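Local coordinates for extracellular PQQ-dependent sugar dehydrogenase (Coprinopsis cinerea, PDB 6JT6), which probably oxidises sugars in their pyranose form with pyrroloquinoline quinone and passes the electrons to its haem-binding cytochrome b domain, the part modelled here, at residues A[14-19]-A[187-192]. Residues are numbered along the deposited sequence; the frame is centred on the assembly and turned at random.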
loop_
_atom_site.group_PDB
_atom_site.type_symbol
_atom_site.label_atom_id
_atom_site.label_comp_id
_atom_site.label_asym_id
_atom_site.label_seq_id
_atom_site.Cartn_x
_atom_site.Cartn_y
_atom_site.Cartn_z
ATOM N N VAL A 14 12.004 2.231 -10.642
ATOM C CA VAL A 14 12.273 1.382 -9.481
ATOM C C VAL A 14 11.625 -0.003 -9.672
ATOM O O VAL A 14 10.774 -0.168 -10.525
ATOM C CB VAL A 14 11.892 2.044 -8.109
ATOM C CG1 VAL A 14 12.224 3.551 -8.049
ATOM C CG2 VAL A 14 10.460 1.779 -7.747
ATOM N N THR A 15 12.022 -0.989 -8.875
ATOM C CA THR A 15 11.440 -2.304 -8.964
ATOM C C THR A 15 10.687 -2.583 -7.669
ATOM O O THR A 15 11.165 -2.225 -6.575
ATOM C CB THR A 15 12.498 -3.416 -9.217
ATOM O OG1 THR A 15 13.379 -3.471 -8.079
ATOM C CG2 THR A 15 13.271 -3.133 -10.473
ATOM N N PHE A 16 9.482 -3.161 -7.801
ATOM C CA PHE A 16 8.677 -3.542 -6.618
ATOM C C PHE A 16 8.505 -5.073 -6.627
ATOM O O PHE A 16 8.584 -5.724 -7.693
ATOM C CB PHE A 16 7.267 -2.937 -6.693
ATOM C CG PHE A 16 7.200 -1.441 -6.545
ATOM C CD1 PHE A 16 6.798 -0.854 -5.328
ATOM C CD2 PHE A 16 7.454 -0.590 -7.643
ATOM C CE1 PHE A 16 6.705 0.551 -5.185
ATOM C CE2 PHE A 16 7.341 0.799 -7.512
ATOM C CZ PHE A 16 6.990 1.375 -6.297
ATOM N N SER A 17 8.239 -5.634 -5.450
ATOM C CA SER A 17 7.542 -6.912 -5.387
ATOM C C SER A 17 6.036 -6.603 -5.571
ATOM O O SER A 17 5.380 -5.994 -4.687
ATOM C CB SER A 17 7.828 -7.622 -4.061
ATOM O OG SER A 17 7.032 -8.782 -3.969
ATOM N N ARG A 18 5.496 -7.014 -6.716
ATOM C CA ARG A 18 4.136 -6.618 -7.111
ATOM C C ARG A 18 3.173 -7.793 -7.257
ATOM O O ARG A 18 3.528 -8.824 -7.844
ATOM C CB ARG A 18 4.155 -5.840 -8.425
ATOM C CG ARG A 18 2.820 -5.163 -8.698
ATOM C CD ARG A 18 2.340 -5.317 -10.138
ATOM N NE ARG A 18 2.769 -6.515 -10.865
ATOM C CZ ARG A 18 2.631 -6.644 -12.182
ATOM N NH1 ARG A 18 2.053 -5.671 -12.883
ATOM N NH2 ARG A 18 3.042 -7.745 -12.802
ATOM N N PHE A 19 1.973 -7.602 -6.700
ATOM C CA PHE A 19 0.845 -8.523 -6.807
ATOM C C PHE A 19 -0.130 -7.813 -7.710
ATOM O O PHE A 19 -0.600 -6.702 -7.395
ATOM C CB PHE A 19 0.169 -8.786 -5.426
ATOM C CG PHE A 19 -1.122 -9.610 -5.504
ATOM C CD1 PHE A 19 -1.082 -10.999 -5.705
ATOM C CD2 PHE A 19 -2.363 -9.001 -5.388
ATOM C CE1 PHE A 19 -2.260 -11.761 -5.790
ATOM C CE2 PHE A 19 -3.551 -9.740 -5.455
ATOM C CZ PHE A 19 -3.500 -11.131 -5.660
ATOM N N GLN A 187 14.398 7.806 -2.203
ATOM C CA GLN A 187 14.727 9.138 -2.768
ATOM C C GLN A 187 14.134 9.313 -4.154
ATOM O O GLN A 187 13.496 10.344 -4.429
ATOM C CB GLN A 187 16.250 9.398 -2.771
ATOM C CG GLN A 187 16.699 10.683 -3.493
ATOM C CD GLN A 187 16.779 10.579 -5.015
ATOM O OE1 GLN A 187 17.396 9.646 -5.583
ATOM N NE2 GLN A 187 16.139 11.519 -5.690
ATOM N N GLN A 188 14.359 8.345 -5.037
ATOM C CA GLN A 188 13.863 8.444 -6.438
ATOM C C GLN A 188 12.344 8.638 -6.476
ATOM O O GLN A 188 11.841 9.457 -7.217
ATOM C CB GLN A 188 14.220 7.196 -7.258
ATOM C CG GLN A 188 15.682 7.083 -7.643
ATOM C CD GLN A 188 16.100 8.102 -8.688
ATOM O OE1 GLN A 188 15.569 8.108 -9.787
ATOM N NE2 GLN A 188 17.048 8.989 -8.336
ATOM N N LEU A 189 11.621 7.878 -5.650
ATOM C CA LEU A 189 10.166 7.954 -5.659
ATOM C C LEU A 189 9.675 9.271 -5.042
ATOM O O LEU A 189 8.679 9.834 -5.499
ATOM C CB LEU A 189 9.565 6.730 -4.922
ATOM C CG LEU A 189 9.708 5.341 -5.590
ATOM C CD1 LEU A 189 9.315 4.238 -4.614
ATOM C CD2 LEU A 189 8.824 5.307 -6.826
ATOM N N THR A 190 10.369 9.751 -4.000
ATOM C CA THR A 190 9.976 10.989 -3.351
ATOM C C THR A 190 10.096 12.142 -4.367
ATOM O O THR A 190 9.242 13.039 -4.406
ATOM C CB THR A 190 10.842 11.278 -2.099
ATOM O OG1 THR A 190 10.758 10.154 -1.224
ATOM C CG2 THR A 190 10.369 12.546 -1.344
ATOM N N ASN A 191 11.142 12.076 -5.189
ATOM C CA ASN A 191 11.463 13.143 -6.139
ATOM C C ASN A 191 10.748 13.034 -7.500
ATOM O O ASN A 191 10.893 13.929 -8.354
ATOM C CB ASN A 191 12.982 13.281 -6.300
ATOM C CG ASN A 191 13.596 14.125 -5.194
ATOM O OD1 ASN A 191 14.414 13.651 -4.404
ATOM N ND2 ASN A 191 13.158 15.372 -5.096
ATOM N N ALA A 192 9.999 11.957 -7.718
ATOM C CA ALA A 192 9.269 11.819 -8.966
ATOM C C ALA A 192 8.122 12.839 -8.925
ATOM O O ALA A 192 7.500 12.996 -7.889
ATOM C CB ALA A 192 8.749 10.409 -9.131
#
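Leu-189 pushes its forked end against both methyls of Val-14, packing the last turn of helix 182-191 against residues 14 to 16, where the chain runs into strand 15-21, in the beta-sandwich of the cytochrome domain, the fold shared with cellobiose dehydrogenase. The helix is the last regular element of the chain and lies against the sheet that holds strands 15-21, 26-33 and 43-51. The two branched side chains meet at a slant. CG1 of Val-14 sits 3.9 Å from CG of Leu-189, at the fork itself, while CG2 of Val-14 faces both leucine methyls, 4.0 Å from CD2 and 4.1 Å from CD1 of Leu-189. That grip depends on the valine torsion: with CG1 anti to the carbonyl carbon (chi1 -39°), both methyls are presented to the helix.

Phe-16, two residues along the strand, adds a second apolar touch. Its CB does not aim at the helix, yet the ring reaches forward until CZ meets CD1 of Leu-189, neither squarely over the face nor along the edge. CD1 is thus shared between the phenylalanine ring and CG2 of Val-14. Ile-31 of the adjacent strand 26-33 and Leu-47 of strand 43-51 touch the side chain of Phe-16, and Ile-45 and Leu-104 pack on Leu-189, so the meeting point is buried among hydrocarbon groups. Nearby, the hydroxyls of Thr-15 and Tyr-185 share a hydrogen bond, a polar link between the same strand and helix.

CB of Gln-188 lies 4.2 Å from CG1 of Val-14, and the amide of Gln-188 turns to its own helix: NE2 of Gln-188 gives a 2.9 Å hydrogen bond to a lone pair of Gln-187 OE1, in the carbonyl plane, and Gln-187 NE2 in turn donates almost straight (170°) to Asn-191 OD1.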